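Local coordinates for putative diflavin flavoprotein A 5 (Nostoc sp. PCC 7120, PDB 4FEK) that probably transfers electrons from NADH to oxygen, reducing it to water, this chain being its N-terminal metallo-beta-lactamase-like domain, at residues 19-29 with 63-74. Sequence-based numbering, arbitrary orientation.
Sequences KVLRARSWSRL and FMKIYLEALQQT
Ala-23 sets its methyl over one face of the Phe-63 ring, a CH-pi contact: CB of Ala-23 lies 3.6 Å from the ring centroid and 16° off the ring normal. Along the rim of the ring, CE1 of Phe-63 comes within 3.5 Å of the Arg-24 backbone O, and Ser-25 CB sits beside CZ. Leu-29, from the turn after the strand, crosses the Phe-63 side chain at about a right angle; Leu-29 CD1 is 3.7 Å from Phe-63 CE2. Toward the other end of the helix, one methyl of Leu-21 does the touching; CD2 rests 3.9 Å from Ala-70 CB and 4.1 Å from Tyr-67 CE1, and also reaches the backbone of Leu-71. Lys-19 and Thr-74 meet tip to tip, Lys-19 CD to Thr-74 CG2, 3.6 Å. With chi1 at -48°, Thr-74 turns its CG2 methyl toward Lys-19, and its OG1 donates to Ala-70 O (2.7 Å) one turn back, which helps hold that rotation. No hydrogen bond crosses between the segments; the contact rests mainly on apolar side chains. Tyr-67 OH bonds to Ser-45 OG, and Arg-24, whose CB leaves the strand away from the helix, forms salt bridges with Asp-8 and Asp-183. Strand 18-25 runs between strands 8-15 and 41-49; the axes of 19-25 and 63-74 come within 9.2 Å, roughly antiparallel at 148°, and helix 61-74 also touches Val-9 of strand 8-15 and, through Leu-68 and Leu-71, helix 93-102.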
ATOM      1  N   LYS A  19      -1.534  -0.363 -13.360  1.00 12.44           N
ATOM      2  CA  LYS A  19      -0.079  -0.435 -13.372  1.00 12.18           C
ATOM      3  C   LYS A  19       0.495  -0.289 -11.966  1.00 13.41           C
ATOM      4  O   LYS A  19      -0.109   0.385 -11.119  1.00 14.72           O
ATOM      5  CB  LYS A  19       0.515   0.702 -14.203  1.00 13.75           C
ATOM      6  CG  LYS A  19       0.091   0.668 -15.673  1.00 22.46           C
ATOM      7  CD  LYS A  19       0.767   1.799 -16.455  1.00 29.86           C
ATOM      8  CE  LYS A  19       0.504   1.644 -17.962  1.00 38.05           C
ATOM      9  NZ  LYS A  19       0.772   2.916 -18.704  1.00 45.52           N
ATOM     10  N   VAL A  20       1.663  -0.891 -11.751  1.00 14.36           N
ATOM     11  CA  VAL A  20       2.439  -0.678 -10.519  1.00 12.40           C
ATOM     12  C   VAL A  20       3.627   0.194 -10.879  1.00 18.36           C
ATOM     13  O   VAL A  20       4.155   0.092 -12.000  1.00 15.17           O
ATOM     14  CB  VAL A  20       2.894  -2.016  -9.838  1.00 12.86           C
ATOM     15  CG1 VAL A  20       3.787  -2.865 -10.762  1.00 15.03           C
ATOM     16  CG2 VAL A  20       3.649  -1.731  -8.511  1.00 17.49           C
ATOM     17  N   LEU A  21       3.985   1.099  -9.961  1.00 11.56           N
ATOM     18  CA  LEU A  21       5.269   1.772  -9.971  1.00 14.72           C
ATOM     19  C   LEU A  21       6.016   1.300  -8.733  1.00 16.59           C
ATOM     20  O   LEU A  21       5.583   1.589  -7.623  1.00 17.42           O
ATOM     21  CB  LEU A  21       5.084   3.299  -9.894  1.00 16.79           C
ATOM     22  CG  LEU A  21       4.625   4.011 -11.175  1.00 16.68           C
ATOM     23  CD1 LEU A  21       3.145   3.749 -11.427  1.00 18.29           C
ATOM     24  CD2 LEU A  21       4.913   5.517 -11.103  1.00 22.46           C
ATOM     25  N   ARG A  22       7.098   0.544  -8.911  1.00 12.96           N
ATOM     26  CA  ARG A  22       7.899   0.086  -7.766  1.00 14.27           C
ATOM     27  C   ARG A  22       9.139   0.954  -7.655  1.00 13.86           C
ATOM     28  O   ARG A  22      10.019   0.906  -8.520  1.00 16.85           O
ATOM     29  CB  ARG A  22       8.340  -1.370  -7.949  1.00 13.00           C
ATOM     30  CG  ARG A  22       7.238  -2.338  -8.343  1.00 19.67           C
ATOM     31  CD  ARG A  22       7.886  -3.696  -8.651  1.00 31.06           C
ATOM     32  NE  ARG A  22       8.159  -4.434  -7.444  1.00 34.13           N
ATOM     33  CZ  ARG A  22       9.247  -5.151  -7.168  1.00 26.99           C
ATOM     34  NH1 ARG A  22      10.272  -5.267  -7.995  1.00 22.49           N
ATOM     35  NH2 ARG A  22       9.302  -5.761  -6.004  1.00 24.99           N
ATOM     36  N   ALA A  23       9.187   1.783  -6.630  1.00 14.36           N
ATOM     37  CA  ALA A  23      10.361   2.596  -6.364  1.00 15.07           C
ATOM     38  C   ALA A  23      11.318   1.678  -5.646  1.00 20.46           C
ATOM     39  O   ALA A  23      10.972   1.122  -4.599  1.00 15.75           O
ATOM     40  CB  ALA A  23       9.994   3.748  -5.477  1.00 11.73           C
ATOM     41  N   ARG A  24      12.512   1.517  -6.198  1.00 18.45           N
ATOM     42  CA  ARG A  24      13.431   0.491  -5.715  1.00 21.34           C
ATOM     43  C   ARG A  24      14.660   1.083  -5.061  1.00 24.32           C
ATOM     44  O   ARG A  24      15.200   2.102  -5.524  1.00 18.51           O
ATOM     45  CB  ARG A  24      13.845  -0.447  -6.860  1.00 18.38           C
ATOM     46  CG  ARG A  24      12.676  -1.135  -7.537  1.00 19.36           C
ATOM     47  CD  ARG A  24      13.141  -2.272  -8.409  1.00 22.75           C
ATOM     48  NE  ARG A  24      14.013  -1.814  -9.486  1.00 26.04           N
ATOM     49  CZ  ARG A  24      14.725  -2.620 -10.268  1.00 32.63           C
ATOM     50  NH1 ARG A  24      14.665  -3.936 -10.108  1.00 34.19           N
ATOM     51  NH2 ARG A  24      15.506  -2.104 -11.209  1.00 35.62           N
ATOM     52  N   SER A  25      15.098   0.440  -3.975  1.00 21.02           N
ATOM     53  CA  SER A  25      16.372   0.775  -3.355  1.00 20.98           C
ATOM     54  C   SER A  25      17.166  -0.486  -2.983  1.00 22.82           C
ATOM     55  O   SER A  25      16.662  -1.379  -2.297  1.00 20.98           O
ATOM     56  CB  SER A  25      16.183   1.658  -2.125  1.00 19.87           C
ATOM     57  OG  SER A  25      17.454   2.030  -1.579  1.00 22.20           O
ATOM     58  N   TRP A  26      18.404  -0.565  -3.447  1.00 24.36           N
ATOM     59  CA  TRP A  26      19.220  -1.752  -3.159  1.00 26.32           C
ATOM     60  C   TRP A  26      19.824  -1.754  -1.748  1.00 28.44           C
ATOM     61  O   TRP A  26      20.387  -2.761  -1.301  1.00 29.01           O
ATOM     62  CB  TRP A  26      20.286  -1.938  -4.245  1.00 37.27           C
ATOM     63  CG  TRP A  26      19.642  -2.111  -5.597  1.00 38.02           C
ATOM     64  CD1 TRP A  26      19.313  -1.125  -6.490  1.00 37.67           C
ATOM     65  CD2 TRP A  26      19.207  -3.341  -6.183  1.00 36.22           C
ATOM     66  NE1 TRP A  26      18.708  -1.671  -7.598  1.00 33.98           N
ATOM     67  CE2 TRP A  26      18.637  -3.030  -7.436  1.00 35.59           C
ATOM     68  CE3 TRP A  26      19.245  -4.676  -5.769  1.00 37.31           C
ATOM     69  CZ2 TRP A  26      18.116  -4.008  -8.284  1.00 37.95           C
ATOM     70  CZ3 TRP A  26      18.730  -5.648  -6.613  1.00 41.15           C
ATOM     71  CH2 TRP A  26      18.178  -5.309  -7.859  1.00 40.15           C
ATOM     72  N   SER A  27      19.682  -0.634  -1.044  1.00 27.80           N
ATOM     73  CA  SER A  27      20.179  -0.502   0.327  1.00 27.79           C
ATOM     74  C   SER A  27      19.046  -0.043   1.236  1.00 29.02           C
ATOM     75  O   SER A  27      17.994   0.402   0.751  1.00 25.81           O
ATOM     76  CB  SER A  27      21.336   0.500   0.373  1.00 38.84           C
ATOM     77  OG  SER A  27      20.930   1.738  -0.187  1.00 40.70           O
ATOM     78  N   ARG A  28      19.252  -0.170   2.549  1.00 29.36           N
ATOM     79  CA  ARG A  28      18.221   0.165   3.534  1.00 27.68           C
ATOM     80  C   ARG A  28      17.758   1.614   3.353  1.00 28.51           C
ATOM     81  O   ARG A  28      18.538   2.477   2.940  1.00 27.18           O
ATOM     82  CB  ARG A  28      18.747  -0.041   4.954  1.00 28.35           C
ATOM     83  CG  ARG A  28      19.752   0.969   5.402  1.00 31.95           C
ATOM     84  CD  ARG A  28      21.100   0.304   5.579  1.00 40.23           C
ATOM     85  NE  ARG A  28      22.047   0.884   4.666  1.00 41.98           N
ATOM     86  CZ  ARG A  28      23.219   0.354   4.348  1.00 49.71           C
ATOM     87  NH1 ARG A  28      23.611  -0.804   4.874  1.00 36.04           N
ATOM     88  NH2 ARG A  28      23.993   0.995   3.489  1.00 37.02           N
ATOM     89  N   LEU A  29      16.491   1.868   3.646  1.00 25.66           N
ATOM     90  CA  LEU A  29      15.975   3.232   3.648  1.00 31.38           C
ATOM     91  C   LEU A  29      16.247   3.862   5.002  1.00 32.40           C
ATOM     92  O   LEU A  29      16.437   5.067   5.105  1.00 31.96           O
ATOM     93  CB  LEU A  29      14.472   3.244   3.388  1.00 31.18           C
ATOM     94  CG  LEU A  29      14.003   2.981   1.962  1.00 36.17           C
ATOM     95  CD1 LEU A  29      12.481   3.096   1.875  1.00 32.69           C
ATOM     96  CD2 LEU A  29      14.683   3.951   1.030  1.00 29.24           C
ATOM     97  N   PHE A  63      11.914   8.665  -1.906  1.00 19.47           N
ATOM     98  CA  PHE A  63      11.637   8.231  -3.278  1.00 15.17           C
ATOM     99  C   PHE A  63      10.847   9.288  -4.071  1.00 21.81           C
ATOM    100  O   PHE A  63      10.509   9.072  -5.236  1.00 20.75           O
ATOM    101  CB  PHE A  63      10.782   6.972  -3.246  1.00 13.70           C
ATOM    102  CG  PHE A  63      11.540   5.713  -2.944  1.00 20.94           C
ATOM    103  CD1 PHE A  63      12.682   5.377  -3.660  1.00 20.68           C
ATOM    104  CD2 PHE A  63      11.070   4.829  -1.978  1.00 20.66           C
ATOM    105  CE1 PHE A  63      13.353   4.190  -3.408  1.00 20.29           C
ATOM    106  CE2 PHE A  63      11.752   3.642  -1.713  1.00 16.87           C
ATOM    107  CZ  PHE A  63      12.893   3.332  -2.440  1.00 20.47           C
HETATM  108  N   MSE A  64      10.549  10.416  -3.436  1.00 24.09           N
HETATM  109  CA  MSE A  64       9.613  11.391  -3.995  1.00 25.29           C
HETATM  110  C   MSE A  64       9.955  11.842  -5.403  1.00 21.87           C
HETATM  111  O   MSE A  64       9.096  11.811  -6.292  1.00 20.40           O
HETATM  112  CB  MSE A  64       9.530  12.627  -3.108  1.00 27.79           C
HETATM  113  CG  MSE A  64       8.731  13.764  -3.718  1.00 33.77           C
HETATM  114 SE   MSE A  64       8.715  15.334  -2.541  0.89 48.02          SE
HETATM  115  CE  MSE A  64      10.638  15.709  -2.483  1.00 46.02           C
ATOM    116  N   LYS A  65      11.198  12.269  -5.595  1.00 22.43           N
ATOM    117  CA  LYS A  65      11.614  12.820  -6.882  1.00 28.67           C
ATOM    118  C   LYS A  65      11.510  11.815  -8.018  1.00 21.98           C
ATOM    119  O   LYS A  65      10.900  12.108  -9.043  1.00 19.72           O
ATOM    120  CB  LYS A  65      13.029  13.397  -6.826  1.00 35.21           C
ATOM    121  CG  LYS A  65      13.452  14.029  -8.154  1.00 46.72           C
ATOM    122  CD  LYS A  65      14.910  14.499  -8.134  1.00 57.30           C
ATOM    123  CE  LYS A  65      15.288  15.242  -9.409  1.00 64.68           C
ATOM    124  NZ  LYS A  65      14.660  16.594  -9.513  1.00 68.38           N
ATOM    125  N   ILE A  66      12.080  10.620  -7.845  1.00 20.09           N
ATOM    126  CA  ILE A  66      12.010   9.641  -8.935  1.00 20.44           C
ATOM    127  C   ILE A  66      10.594   9.105  -9.132  1.00 19.38           C
ATOM    128  O   ILE A  66      10.200   8.769 -10.250  1.00 21.99           O
ATOM    129  CB  ILE A  66      13.019   8.472  -8.777  1.00 19.59           C
ATOM    130  CG1 ILE A  66      12.787   7.717  -7.472  1.00 20.53           C
ATOM    131  CG2 ILE A  66      14.452   8.984  -8.845  1.00 29.42           C
ATOM    132  CD1 ILE A  66      13.681   6.496  -7.324  1.00 20.52           C
ATOM    133  N   TYR A  67       9.828   9.043  -8.042  1.00 18.26           N
ATOM    134  CA  TYR A  67       8.436   8.677  -8.135  1.00 20.24           C
ATOM    135  C   TYR A  67       7.644   9.641  -9.031  1.00 16.87           C
ATOM    136  O   TYR A  67       6.965   9.219  -9.959  1.00 17.57           O
ATOM    137  CB  TYR A  67       7.812   8.660  -6.750  1.00 15.96           C
ATOM    138  CG  TYR A  67       6.334   8.408  -6.813  1.00 13.29           C
ATOM    139  CD1 TYR A  67       5.836   7.194  -7.269  1.00 16.89           C
ATOM    140  CD2 TYR A  67       5.430   9.399  -6.439  1.00 17.76           C
ATOM    141  CE1 TYR A  67       4.472   6.959  -7.331  1.00 16.95           C
ATOM    142  CE2 TYR A  67       4.068   9.182  -6.505  1.00 17.27           C
ATOM    143  CZ  TYR A  67       3.596   7.958  -6.945  1.00 20.00           C
ATOM    144  OH  TYR A  67       2.236   7.755  -6.987  1.00 24.91           O
ATOM    145  N   LEU A  68       7.715  10.931  -8.727  1.00 15.39           N
ATOM    146  CA  LEU A  68       6.964  11.929  -9.484  1.00 17.72           C
ATOM    147  C   LEU A  68       7.359  11.985 -10.965  1.00 18.63           C
ATOM    148  O   LEU A  68       6.493  12.145 -11.838  1.00 20.60           O
ATOM    149  CB  LEU A  68       7.110  13.306  -8.838  1.00 18.57           C
ATOM    150  CG  LEU A  68       6.418  13.403  -7.476  1.00 24.40           C
ATOM    151  CD1 LEU A  68       6.749  14.729  -6.816  1.00 26.33           C
ATOM    152  CD2 LEU A  68       4.911  13.195  -7.589  1.00 26.68           C
ATOM    153  N   GLU A  69       8.656  11.868 -11.245  1.00 19.93           N
ATOM    154  CA  GLU A  69       9.131  11.759 -12.635  1.00 20.66           C
ATOM    155  C   GLU A  69       8.506  10.577 -13.370  1.00 24.86           C
ATOM    156  O   GLU A  69       8.018  10.737 -14.487  1.00 19.49           O
ATOM    157  CB  GLU A  69      10.657  11.651 -12.689  1.00 24.78           C
ATOM    158  CG  GLU A  69      11.375  12.893 -12.143  1.00 39.23           C
ATOM    159  CD  GLU A  69      12.816  13.021 -12.644  1.00 53.62           C
ATOM    160  OE1 GLU A  69      13.171  12.335 -13.633  1.00 59.56           O
ATOM    161  OE2 GLU A  69      13.589  13.806 -12.052  1.00 54.89           O
ATOM    162  N   ALA A  70       8.517   9.391 -12.750  1.00 19.76           N
ATOM    163  CA  ALA A  70       7.897   8.217 -13.362  1.00 20.96           C
ATOM    164  C   ALA A  70       6.369   8.369 -13.509  1.00 19.29           C
ATOM    165  O   ALA A  70       5.773   7.956 -14.515  1.00 19.71           O
ATOM    166  CB  ALA A  70       8.239   6.945 -12.563  1.00 18.63           C
ATOM    167  N   LEU A  71       5.745   8.971 -12.508  1.00 17.10           N
ATOM    168  CA  LEU A  71       4.295   9.104 -12.502  1.00 17.34           C
ATOM    169  C   LEU A  71       3.891  10.040 -13.646  1.00 17.93           C
ATOM    170  O   LEU A  71       2.942   9.764 -14.384  1.00 18.95           O
ATOM    171  CB  LEU A  71       3.822   9.660 -11.157  1.00 18.89           C
ATOM    172  CG  LEU A  71       2.322   9.884 -11.020  1.00 20.67           C
ATOM    173  CD1 LEU A  71       1.616   8.553 -11.100  1.00 23.21           C
ATOM    174  CD2 LEU A  71       1.991  10.642  -9.725  1.00 21.78           C
ATOM    175  N   GLN A  72       4.639  11.134 -13.796  1.00 23.20           N
ATOM    176  CA  GLN A  72       4.423  12.089 -14.886  1.00 26.25           C
ATOM    177  C   GLN A  72       4.577  11.448 -16.258  1.00 26.47           C
ATOM    178  O   GLN A  72       3.930  11.858 -17.215  1.00 30.20           O
ATOM    179  CB  GLN A  72       5.391  13.271 -14.779  1.00 29.05           C
ATOM    180  CG  GLN A  72       4.758  14.542 -14.263  1.00 35.06           C
ATOM    181  CD  GLN A  72       5.632  15.778 -14.485  1.00 39.28           C
ATOM    182  OE1 GLN A  72       6.729  15.694 -15.039  1.00 37.14           O
ATOM    183  NE2 GLN A  72       5.146  16.928 -14.038  1.00 40.29           N
ATOM    184  N   GLN A  73       5.434  10.442 -16.357  1.00 21.96           N
ATOM    185  CA  GLN A  73       5.596   9.729 -17.613  1.00 27.57           C
ATOM    186  C   GLN A  73       4.477   8.732 -17.859  1.00 30.53           C
ATOM    187  O   GLN A  73       4.273   8.310 -18.986  1.00 28.47           O
ATOM    188  CB  GLN A  73       6.971   9.057 -17.689  1.00 33.37           C
ATOM    189  CG  GLN A  73       8.125  10.068 -17.645  1.00 47.92           C
ATOM    190  CD  GLN A  73       9.498   9.418 -17.536  1.00 60.15           C
ATOM    191  OE1 GLN A  73       9.619   8.193 -17.457  1.00 63.90           O
ATOM    192  NE2 GLN A  73      10.544  10.244 -17.531  1.00 64.22           N
ATOM    193  N   THR A  74       3.731   8.378 -16.813  1.00 25.00           N
ATOM    194  CA  THR A  74       2.697   7.362 -16.926  1.00 24.62           C
ATOM    195  C   THR A  74       1.287   7.939 -17.059  1.00 25.09           C
ATOM    196  O   THR A  74       0.441   7.405 -17.769  1.00 28.91           O
ATOM    197  CB  THR A  74       2.701   6.445 -15.681  1.00 30.18           C
ATOM    198  OG1 THR A  74       4.041   6.027 -15.402  1.00 33.56           O
ATOM    199  CG2 THR A  74       1.813   5.238 -15.901  1.00 33.05           C
TER